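Long-range contacts in 14 kDa fatty acid-binding protein (Schistosoma mansoni, PDB 1VYG), which binds long-chain fatty acids such as arachidonic and oleic acid inside a beta-barrel and may take part in their transport: residues K9-E14 with T39-F44; H16-V21 with A127-K132. All blocks are in the same frame, centred on the assembly; numbering follows the deposited sequence. Where two conformers were deposited one is given.

Contact 1 (K9-E14 with T39-F44)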
ATOM      1  N   LYS A   9      -9.390   0.938 -10.335  1.00 47.99           N
ATOM      2  CA  LYS A   9      -9.455   1.691  -9.098  1.00 47.86           C
ATOM      3  C   LYS A   9     -10.046   0.844  -7.990  1.00 47.03           C
ATOM      4  O   LYS A   9     -10.708  -0.164  -8.237  1.00 46.61           O
ATOM      5  CB  LYS A   9     -10.276   2.971  -9.267  1.00 48.27           C
ATOM      6  CG  LYS A   9      -9.992   3.754 -10.556  1.00 50.44           C
ATOM      7  CD  LYS A   9      -9.596   5.198 -10.304  1.00 52.13           C
ATOM      8  CE  LYS A   9     -10.753   6.018  -9.874  1.00 53.09           C
ATOM      9  NZ  LYS A   9     -11.072   5.623  -8.489  1.00 54.98           N
ATOM     10  N   TRP A  10      -9.803   1.298  -6.767  1.00 46.37           N
ATOM     11  CA  TRP A  10     -10.084   0.548  -5.558  1.00 45.56           C
ATOM     12  C   TRP A  10     -10.292   1.538  -4.437  1.00 45.56           C
ATOM     13  O   TRP A  10      -9.509   2.447  -4.285  1.00 45.03           O
ATOM     14  CB  TRP A  10      -8.895  -0.344  -5.191  1.00 45.11           C
ATOM     15  CG  TRP A  10      -8.483  -1.359  -6.220  1.00 43.98           C
ATOM     16  CD1 TRP A  10      -7.520  -1.213  -7.183  1.00 41.14           C
ATOM     17  CD2 TRP A  10      -8.992  -2.684  -6.370  1.00 42.68           C
ATOM     18  NE1 TRP A  10      -7.408  -2.362  -7.917  1.00 39.37           N
ATOM     19  CE2 TRP A  10      -8.303  -3.278  -7.447  1.00 40.85           C
ATOM     20  CE3 TRP A  10      -9.960  -3.435  -5.700  1.00 42.86           C
ATOM     21  CZ2 TRP A  10      -8.545  -4.567  -7.860  1.00 41.07           C
ATOM     22  CZ3 TRP A  10     -10.195  -4.727  -6.116  1.00 42.42           C
ATOM     23  CH2 TRP A  10      -9.492  -5.280  -7.184  1.00 42.03           C
ATOM     24  N   LYS A  11     -11.351   1.370  -3.657  1.00 46.44           N
ATOM     25  CA  LYS A  11     -11.610   2.235  -2.505  1.00 46.64           C
ATOM     26  C   LYS A  11     -11.503   1.372  -1.269  1.00 46.18           C
ATOM     27  O   LYS A  11     -12.000   0.257  -1.264  1.00 45.99           O
ATOM     28  CB  LYS A  11     -13.000   2.858  -2.588  1.00 47.05           C
ATOM     29  CG  LYS A  11     -13.328   3.885  -1.456  1.00 48.47           C
ATOM     30  CD  LYS A  11     -13.627   5.287  -2.023  1.00 49.84           C
ATOM     31  CE  LYS A  11     -14.567   6.114  -1.147  1.00 51.31           C
ATOM     32  NZ  LYS A  11     -15.742   6.653  -1.925  1.00 51.77           N
ATOM     33  N   LEU A  12     -10.841   1.884  -0.232  1.00 45.86           N
ATOM     34  CA  LEU A  12     -10.821   1.235   1.073  1.00 45.51           C
ATOM     35  C   LEU A  12     -12.240   1.097   1.595  1.00 45.78           C
ATOM     36  O   LEU A  12     -13.036   2.017   1.462  1.00 46.14           O
ATOM     37  CB  LEU A  12      -9.987   2.052   2.060  1.00 45.24           C
ATOM     38  CG  LEU A  12      -9.825   1.519   3.480  1.00 43.08           C
ATOM     39  CD1 LEU A  12      -8.849   0.392   3.540  1.00 42.04           C
ATOM     40  CD2 LEU A  12      -9.374   2.631   4.363  1.00 42.44           C
ATOM     41  N   SER A  13     -12.555  -0.069   2.158  1.00 45.94           N
ATOM     42  CA  SER A  13     -13.843  -0.314   2.775  1.00 46.03           C
ATOM     43  C   SER A  13     -13.700  -0.750   4.207  1.00 45.62           C
ATOM     44  O   SER A  13     -14.519  -0.381   5.038  1.00 46.41           O
ATOM     45  CB  SER A  13     -14.637  -1.365   2.001  1.00 46.51           C
ATOM     46  OG  SER A  13     -13.883  -2.538   1.800  1.00 47.10           O
ATOM     47  N   GLU A  14     -12.699  -1.560   4.515  1.00 45.32           N
ATOM     48  CA  GLU A  14     -12.434  -1.904   5.916  1.00 44.91           C
ATOM     49  C   GLU A  14     -10.959  -1.968   6.253  1.00 44.43           C
ATOM     50  O   GLU A  14     -10.132  -2.344   5.441  1.00 43.50           O
ATOM     51  CB  GLU A  14     -13.082  -3.218   6.313  1.00 44.61           C
ATOM     52  CG  GLU A  14     -13.918  -3.849   5.233  1.00 46.22           C
ATOM     53  CD  GLU A  14     -14.208  -5.290   5.532  1.00 47.66           C
ATOM     54  OE1 GLU A  14     -14.142  -6.117   4.585  1.00 45.46           O
ATOM     55  OE2 GLU A  14     -14.503  -5.568   6.729  1.00 50.85           O
ATOM     56  N   THR A  39     -10.484   7.103   3.780  1.00 51.12           N
ATOM     57  CA  THR A  39     -10.678   5.927   2.961  1.00 50.84           C
ATOM     58  C   THR A  39     -10.081   6.243   1.592  1.00 49.81           C
ATOM     59  O   THR A  39     -10.741   6.802   0.729  1.00 49.93           O
ATOM     60  CB  THR A  39     -12.184   5.574   2.874  1.00 50.79           C
ATOM     61  OG1 THR A  39     -12.934   6.696   2.407  1.00 51.83           O
ATOM     62  CG2 THR A  39     -12.765   5.343   4.258  1.00 51.31           C
ATOM     63  N   PRO A  40      -8.816   5.900   1.404  1.00 48.88           N
ATOM     64  CA  PRO A  40      -8.144   6.203   0.157  1.00 48.37           C
ATOM     65  C   PRO A  40      -8.710   5.413  -0.999  1.00 47.99           C
ATOM     66  O   PRO A  40      -9.375   4.393  -0.806  1.00 47.57           O
ATOM     67  CB  PRO A  40      -6.708   5.755   0.431  1.00 47.86           C
ATOM     68  CG  PRO A  40      -6.610   5.665   1.837  1.00 47.79           C
ATOM     69  CD  PRO A  40      -7.910   5.183   2.312  1.00 48.76           C
ATOM     70  N   THR A  41      -8.407   5.902  -2.192  1.00 47.76           N
ATOM     71  CA  THR A  41      -8.742   5.248  -3.423  1.00 47.87           C
ATOM     72  C   THR A  41      -7.440   5.045  -4.136  1.00 47.82           C
ATOM     73  O   THR A  41      -6.805   6.000  -4.541  1.00 48.20           O
ATOM     74  CB  THR A  41      -9.695   6.133  -4.238  1.00 48.04           C
ATOM     75  OG1 THR A  41     -10.948   6.224  -3.548  1.00 48.89           O
ATOM     76  CG2 THR A  41     -10.090   5.499  -5.566  1.00 47.79           C
ATOM     77  N   VAL A  42      -7.017   3.798  -4.268  1.00 47.71           N
ATOM     78  CA  VAL A  42      -5.805   3.510  -5.013  1.00 47.61           C
ATOM     79  C   VAL A  42      -6.143   2.990  -6.411  1.00 47.11           C
ATOM     80  O   VAL A  42      -7.105   2.281  -6.621  1.00 46.39           O
ATOM     81  CB  VAL A  42      -4.808   2.600  -4.237  1.00 47.47           C
ATOM     82  CG1 VAL A  42      -5.041   2.697  -2.735  1.00 48.18           C
ATOM     83  CG2 VAL A  42      -4.882   1.173  -4.671  1.00 48.84           C
ATOM     84  N   THR A  43      -5.328   3.407  -7.358  1.00 47.23           N
ATOM     85  CA  THR A  43      -5.489   3.097  -8.748  1.00 47.50           C
ATOM     86  C   THR A  43      -4.210   2.412  -9.140  1.00 48.10           C
ATOM     87  O   THR A  43      -3.150   2.843  -8.749  1.00 48.75           O
ATOM     88  CB  THR A  43      -5.661   4.427  -9.507  1.00 47.84           C
ATOM     89  OG1 THR A  43      -6.733   5.187  -8.923  1.00 45.15           O
ATOM     90  CG2 THR A  43      -6.079   4.216 -10.956  1.00 48.02           C
ATOM     91  N   PHE A  44      -4.291   1.319  -9.864  1.00 49.16           N
ATOM     92  CA  PHE A  44      -3.118   0.757 -10.498  1.00 50.20           C
ATOM     93  C   PHE A  44      -3.258   0.883 -12.012  1.00 51.21           C
ATOM     94  O   PHE A  44      -4.358   0.798 -12.536  1.00 51.25           O
ATOM     95  CB  PHE A  44      -2.941  -0.713 -10.137  1.00 50.15           C
ATOM     96  CG  PHE A  44      -2.833  -0.976  -8.664  1.00 50.73           C
ATOM     97  CD1 PHE A  44      -3.958  -1.176  -7.902  1.00 49.92           C
ATOM     98  CD2 PHE A  44      -1.595  -1.071  -8.053  1.00 51.62           C
ATOM     99  CE1 PHE A  44      -3.854  -1.425  -6.554  1.00 51.25           C
ATOM    100  CE2 PHE A  44      -1.487  -1.329  -6.696  1.00 51.16           C
ATOM    101  CZ  PHE A  44      -2.611  -1.495  -5.947  1.00 51.00           C
TER
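W10 and V42 form the central pair of this antiparallel strand pairing, a hydrogen-bonded pair flanked by the non-hydrogen-bonded pairs K9 with T43 and K11 with T41. Both backbone bonds of the central pair are weak, the N-H of W10 meeting V42 O at only 115°. The L12 N to P40 O bond, 3.0 Å long, is nearly linear, and it carries the pairing one step past the start of strand 41-47. CA-H...O contacts fill in between, the shortest from T41 CA to W10 O.

Apolar contacts occupy the face bearing W10 and V42. The indole, with CG anti to its own carbonyl carbon (chi1 -59°), brings CD1 to the rim of the F44 ring, 3.6 Å from F44 CD1, with the two planes 76° apart. Its NE1 is satisfied by the backbone O of F6, whose ring also meets F44 edge-to-face. Farther along, L12 and P40 lie side by side, L12 CD2 reaching P40 CD at 3.6 Å.

On the other face lysine chains lie against threonine hydroxyls and methyls. The K9 chain runs alongside T43, its CD 3.2 Å from T43 OG1, then bends back so that NZ comes over the methyl CG2 of T41. K11 crosses T41 instead, CD against OG1.

P40 touches the bound arachidonic acid, and V42 packs on Y131 of the binding site. The arrangement is that of the fatty-acid-binding-protein beta-barrel, in which the first strand pairs with the strand that follows the two-helix lid.

Contact 2 (H16-V21 with A127-K132). With ACD (arachidonic acid), chain B.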
ATOM      1  N   HIS A  16      -8.552  -3.242   9.624  1.00 44.45           N
ATOM      2  CA  HIS A  16      -8.503  -3.878  10.931  1.00 44.96           C
ATOM      3  C   HIS A  16      -7.077  -3.851  11.467  1.00 45.12           C
ATOM      4  O   HIS A  16      -6.132  -4.254  10.787  1.00 44.90           O
ATOM      5  CB  HIS A  16      -9.025  -5.319  10.833  0.50 45.00           C
ATOM      6  CG  HIS A  16      -9.104  -6.043  12.147  0.50 46.40           C
ATOM      7  ND1 HIS A  16     -10.080  -6.973  12.422  0.50 47.24           N
ATOM      8  CD2 HIS A  16      -8.322  -5.992  13.250  0.50 47.64           C
ATOM      9  CE1 HIS A  16      -9.897  -7.462  13.636  0.50 47.57           C
ATOM     10  NE2 HIS A  16      -8.834  -6.882  14.159  0.50 47.75           N
ATOM     11  N   ASN A  17      -6.948  -3.286  12.663  1.00 45.54           N
ATOM     12  CA  ASN A  17      -5.719  -3.263  13.453  1.00 45.94           C
ATOM     13  C   ASN A  17      -4.674  -2.316  12.886  1.00 46.30           C
ATOM     14  O   ASN A  17      -3.485  -2.542  13.061  1.00 46.84           O
ATOM     15  CB  ASN A  17      -5.132  -4.681  13.629  1.00 46.10           C
ATOM     16  CG  ASN A  17      -4.052  -4.741  14.677  1.00 46.06           C
ATOM     17  OD1 ASN A  17      -3.090  -5.490  14.554  1.00 44.16           O
ATOM     18  ND2 ASN A  17      -4.203  -3.941  15.717  1.00 48.68           N
ATOM     19  N   PHE A  18      -5.114  -1.247  12.231  1.00 46.47           N
ATOM     20  CA  PHE A  18      -4.197  -0.356  11.525  1.00 47.30           C
ATOM     21  C   PHE A  18      -3.485   0.629  12.453  1.00 48.16           C
ATOM     22  O   PHE A  18      -2.368   1.061  12.158  1.00 48.16           O
ATOM     23  CB  PHE A  18      -4.929   0.409  10.415  1.00 47.15           C
ATOM     24  CG  PHE A  18      -4.018   1.160   9.462  1.00 46.99           C
ATOM     25  CD1 PHE A  18      -4.255   2.488   9.164  1.00 46.40           C
ATOM     26  CD2 PHE A  18      -2.944   0.528   8.846  1.00 48.55           C
ATOM     27  CE1 PHE A  18      -3.429   3.175   8.288  1.00 48.42           C
ATOM     28  CE2 PHE A  18      -2.110   1.222   7.971  1.00 48.57           C
ATOM     29  CZ  PHE A  18      -2.356   2.536   7.691  1.00 48.62           C
ATOM     30  N   ASP A  19      -4.124   0.995  13.563  1.00 49.13           N
ATOM     31  CA  ASP A  19      -3.479   1.874  14.531  1.00 49.43           C
ATOM     32  C   ASP A  19      -2.280   1.203  15.190  1.00 49.68           C
ATOM     33  O   ASP A  19      -1.322   1.878  15.566  1.00 49.48           O
ATOM     34  CB  ASP A  19      -4.446   2.352  15.597  1.00 49.81           C
ATOM     35  CG  ASP A  19      -3.963   3.626  16.284  1.00 50.87           C
ATOM     36  OD1 ASP A  19      -3.628   3.578  17.494  1.00 52.82           O
ATOM     37  OD2 ASP A  19      -3.890   4.721  15.696  1.00 51.76           O
ATOM     38  N   ALA A  20      -2.335  -0.118  15.329  1.00 49.55           N
ATOM     39  CA  ALA A  20      -1.212  -0.864  15.864  1.00 49.93           C
ATOM     40  C   ALA A  20       0.026  -0.735  14.982  1.00 50.47           C
ATOM     41  O   ALA A  20       1.120  -0.485  15.508  1.00 50.25           O
ATOM     42  CB  ALA A  20      -1.573  -2.326  16.050  1.00 49.81           C
ATOM     43  N   VAL A  21      -0.132  -0.881  13.657  1.00 50.71           N
ATOM     44  CA  VAL A  21       1.049  -0.994  12.800  1.00 51.21           C
ATOM     45  C   VAL A  21       1.747   0.329  12.722  1.00 51.59           C
ATOM     46  O   VAL A  21       2.976   0.384  12.651  1.00 52.07           O
ATOM     47  CB  VAL A  21       0.806  -1.508  11.338  1.00 51.19           C
ATOM     48  CG1 VAL A  21      -0.082  -2.728  11.308  1.00 50.48           C
ATOM     49  CG2 VAL A  21       0.298  -0.378  10.388  1.00 51.98           C
ATOM     50  N   ALA A 127      -1.952  -5.555  10.203  1.00 45.70           N
ATOM     51  CA  ALA A 127      -3.208  -4.935   9.929  1.00 45.03           C
ATOM     52  C   ALA A 127      -3.620  -5.463   8.585  1.00 44.90           C
ATOM     53  O   ALA A 127      -2.798  -5.900   7.792  1.00 45.30           O
ATOM     54  CB  ALA A 127      -3.060  -3.449   9.881  1.00 44.79           C
ATOM     55  N   ILE A 128      -4.912  -5.454   8.344  1.00 44.57           N
ATOM     56  CA  ILE A 128      -5.448  -5.911   7.084  1.00 44.21           C
ATOM     57  C   ILE A 128      -6.392  -4.840   6.627  1.00 43.28           C
ATOM     58  O   ILE A 128      -7.203  -4.350   7.395  1.00 42.77           O
ATOM     59  CB  ILE A 128      -6.175  -7.261   7.248  1.00 44.43           C
ATOM     60  CG1 ILE A 128      -5.136  -8.357   7.556  1.00 44.64           C
ATOM     61  CG2 ILE A 128      -6.991  -7.578   5.984  1.00 45.10           C
ATOM     62  CD1 ILE A 128      -5.701  -9.689   7.883  1.00 44.73           C
ATOM     63  N   ARG A 129      -6.275  -4.487   5.360  1.00 42.48           N
ATOM     64  CA  ARG A 129      -7.083  -3.448   4.777  1.00 41.88           C
ATOM     65  C   ARG A 129      -7.690  -3.965   3.506  1.00 41.21           C
ATOM     66  O   ARG A 129      -6.995  -4.370   2.605  1.00 40.31           O
ATOM     67  CB  ARG A 129      -6.229  -2.212   4.539  1.00 41.70           C
ATOM     68  CG  ARG A 129      -6.159  -1.377   5.802  1.00 41.31           C
ATOM     69  CD  ARG A 129      -4.926  -0.562   5.948  1.00 41.04           C
ATOM     70  NE  ARG A 129      -4.959   0.644   5.123  1.00 40.94           N
ATOM     71  CZ  ARG A 129      -5.671   1.730   5.390  1.00 41.04           C
ATOM     72  NH1 ARG A 129      -5.598   2.764   4.572  1.00 41.03           N
ATOM     73  NH2 ARG A 129      -6.458   1.799   6.456  1.00 43.34           N
ATOM     74  N   ASN A 130      -9.008  -3.978   3.464  1.00 41.23           N
ATOM     75  CA  ASN A 130      -9.724  -4.392   2.286  1.00 41.18           C
ATOM     76  C   ASN A 130     -10.178  -3.216   1.440  1.00 41.45           C
ATOM     77  O   ASN A 130     -10.637  -2.217   1.950  1.00 41.53           O
ATOM     78  CB  ASN A 130     -10.887  -5.239   2.695  1.00 41.25           C
ATOM     79  CG  ASN A 130     -10.455  -6.586   3.158  1.00 41.48           C
ATOM     80  OD1 ASN A 130     -10.982  -7.118   4.126  1.00 45.30           O
ATOM     81  ND2 ASN A 130      -9.487  -7.158   2.471  1.00 41.67           N
ATOM     82  N   TYR A 131      -9.984  -3.344   0.135  1.00 41.74           N
ATOM     83  CA  TYR A 131     -10.442  -2.386  -0.831  1.00 41.63           C
ATOM     84  C   TYR A 131     -11.506  -3.058  -1.717  1.00 42.98           C
ATOM     85  O   TYR A 131     -11.310  -4.149  -2.199  1.00 41.97           O
ATOM     86  CB  TYR A 131      -9.252  -1.892  -1.664  1.00 41.02           C
ATOM     87  CG  TYR A 131      -8.310  -0.957  -0.917  1.00 38.54           C
ATOM     88  CD1 TYR A 131      -8.317   0.403  -1.169  1.00 37.47           C
ATOM     89  CD2 TYR A 131      -7.404  -1.436   0.029  1.00 35.61           C
ATOM     90  CE1 TYR A 131      -7.461   1.267  -0.510  1.00 35.32           C
ATOM     91  CE2 TYR A 131      -6.544  -0.581   0.694  1.00 34.64           C
ATOM     92  CZ  TYR A 131      -6.588   0.775   0.424  1.00 34.88           C
ATOM     93  OH  TYR A 131      -5.767   1.653   1.061  1.00 31.59           O
ATOM     94  N   LYS A 132     -12.655  -2.410  -1.884  1.00 45.71           N
ATOM     95  CA  LYS A 132     -13.646  -2.828  -2.862  1.00 47.55           C
ATOM     96  C   LYS A 132     -13.304  -2.166  -4.197  1.00 48.70           C
ATOM     97  O   LYS A 132     -13.038  -0.969  -4.276  1.00 48.27           O
ATOM     98  CB  LYS A 132     -15.062  -2.441  -2.433  1.00 47.92           C
ATOM     99  CG  LYS A 132     -15.605  -3.223  -1.241  1.00 51.02           C
ATOM    100  CD  LYS A 132     -17.116  -2.918  -0.994  1.00 54.51           C
ATOM    101  CE  LYS A 132     -18.018  -3.679  -1.992  1.00 55.75           C
ATOM    102  NZ  LYS A 132     -19.471  -3.347  -1.844  1.00 58.51           N
TER
HETATM  103  C1  ACD B1134      -2.661   0.554   1.734  1.00 42.26           C
HETATM  104  C2  ACD B1134      -1.600   0.160   2.725  1.00 39.72           C
HETATM  105  C3  ACD B1134      -0.634   1.332   2.882  1.00 38.25           C
HETATM  106  C4  ACD B1134      -0.134   1.389   4.329  1.00 38.38           C
HETATM  107  C5  ACD B1134       1.345   1.029   4.415  1.00 38.28           C
HETATM  108  C6  ACD B1134       2.017   1.366   5.527  1.00 37.97           C
HETATM  109  C7  ACD B1134       1.326   2.070   6.678  1.00 35.96           C
HETATM  110  C8  ACD B1134       2.237   3.180   7.041  1.00 35.69           C
HETATM  111  C9  ACD B1134       1.893   4.443   7.278  1.00 34.44           C
HETATM  112  C10 ACD B1134       0.514   5.022   7.232  1.00 35.15           C
HETATM  113  C11 ACD B1134       0.633   6.266   8.073  1.00 34.73           C
HETATM  114  C12 ACD B1134      -0.357   7.121   8.252  1.00 36.46           C
HETATM  115  C13 ACD B1134      -1.688   6.924   7.604  1.00 37.48           C
HETATM  116  C14 ACD B1134      -2.048   8.184   6.832  1.00 37.77           C
HETATM  117  C15 ACD B1134      -2.949   8.185   5.843  1.00 36.34           C
HETATM  118  C16 ACD B1134      -3.723   6.943   5.429  1.00 33.51           C
HETATM  119  C17 ACD B1134      -3.380   6.534   4.006  1.00 32.23           C
HETATM  120  C18 ACD B1134      -3.680   7.670   3.033  1.00 30.77           C
HETATM  121  C19 ACD B1134      -2.379   8.102   2.371  1.00 32.43           C
HETATM  122  C20 ACD B1134      -2.558   9.290   1.423  1.00 33.63           C
HETATM  123  O1  ACD B1134      -2.401   0.781   0.549  1.00 43.76           O
HETATM  124  O2  ACD B1134      -3.897   0.671   2.201  1.00 45.25           O
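F18 and R129 meet flat against flat: the guanidinium lies on the phenyl ring with 17° between the planes and R129 CZ 4.0 Å from the ring centroid, a cation-pi stack. R129 NH2 sits over the face toward the rim, nearest F18 CD1, while the methylene CD of the same arginine adds a CH-pi contact over the ring. Two torsions bring the groups together. F18 has CG opposite its backbone N (chi1 -169°), which carries the ring across to the arginine; R129 leaves its strand extended through chi2 and then turns at chi3 (78°), laying the guanidinium along the ring.

Beside this stack, the methyl of A127 is closely surrounded. V21 CG1 closes on A127 CB at 3.4 Å, the carbonyl oxygens of H16 and N17 approach the same methyl, and F18 offers the edge of its ring through CD2. The small side chain of A127 thus lets F18 and V21 settle against the strand. Next to it along the strand, H16 and I128 form an antiparallel hydrogen-bonded pair, with H16 N to I128 O at 2.8 Å and a return bond from I128 N.

The arginine is also held by hydrogen bonds. R129 NE donates to arachidonate O2 over 3.1 Å, near the plane of the guanidinium, at its edge, and NH2 bonds to S15 OG. Y131 OH also lies against O2, at a distance so short that its exact geometry is doubtful, while R109 supplies a further bond to the ligand.

Two hydrogen bonds and the phenyl face therefore limit rotation of the R129 guanidinium. Its positive charge, probably reinforced by that of R109, would favour an ionised fatty-acid head group inside the barrel, while F18 also touches the hydrocarbon chain at C7.

From the N terminus, strand 8-16 enters both contacts, giving residues 9-14 to contact 1 and leading at its end into residues 16-21 of contact 2. Contact 1 closes a short loop, 24 intervening residues that are mostly the two helices 18-23 and 29-37. Contact 2 closes a far longer one, with 105 residues and most of the barrel strands between its segments. The segments alternate along the chain, so the loops cross. Strand 8-16 thus lies between strands 41-47 and 125-133, joining early and late parts of the sheet. The contacts touch through E14 O to N130 N, a probable hydrogen bond of 2.8 Å.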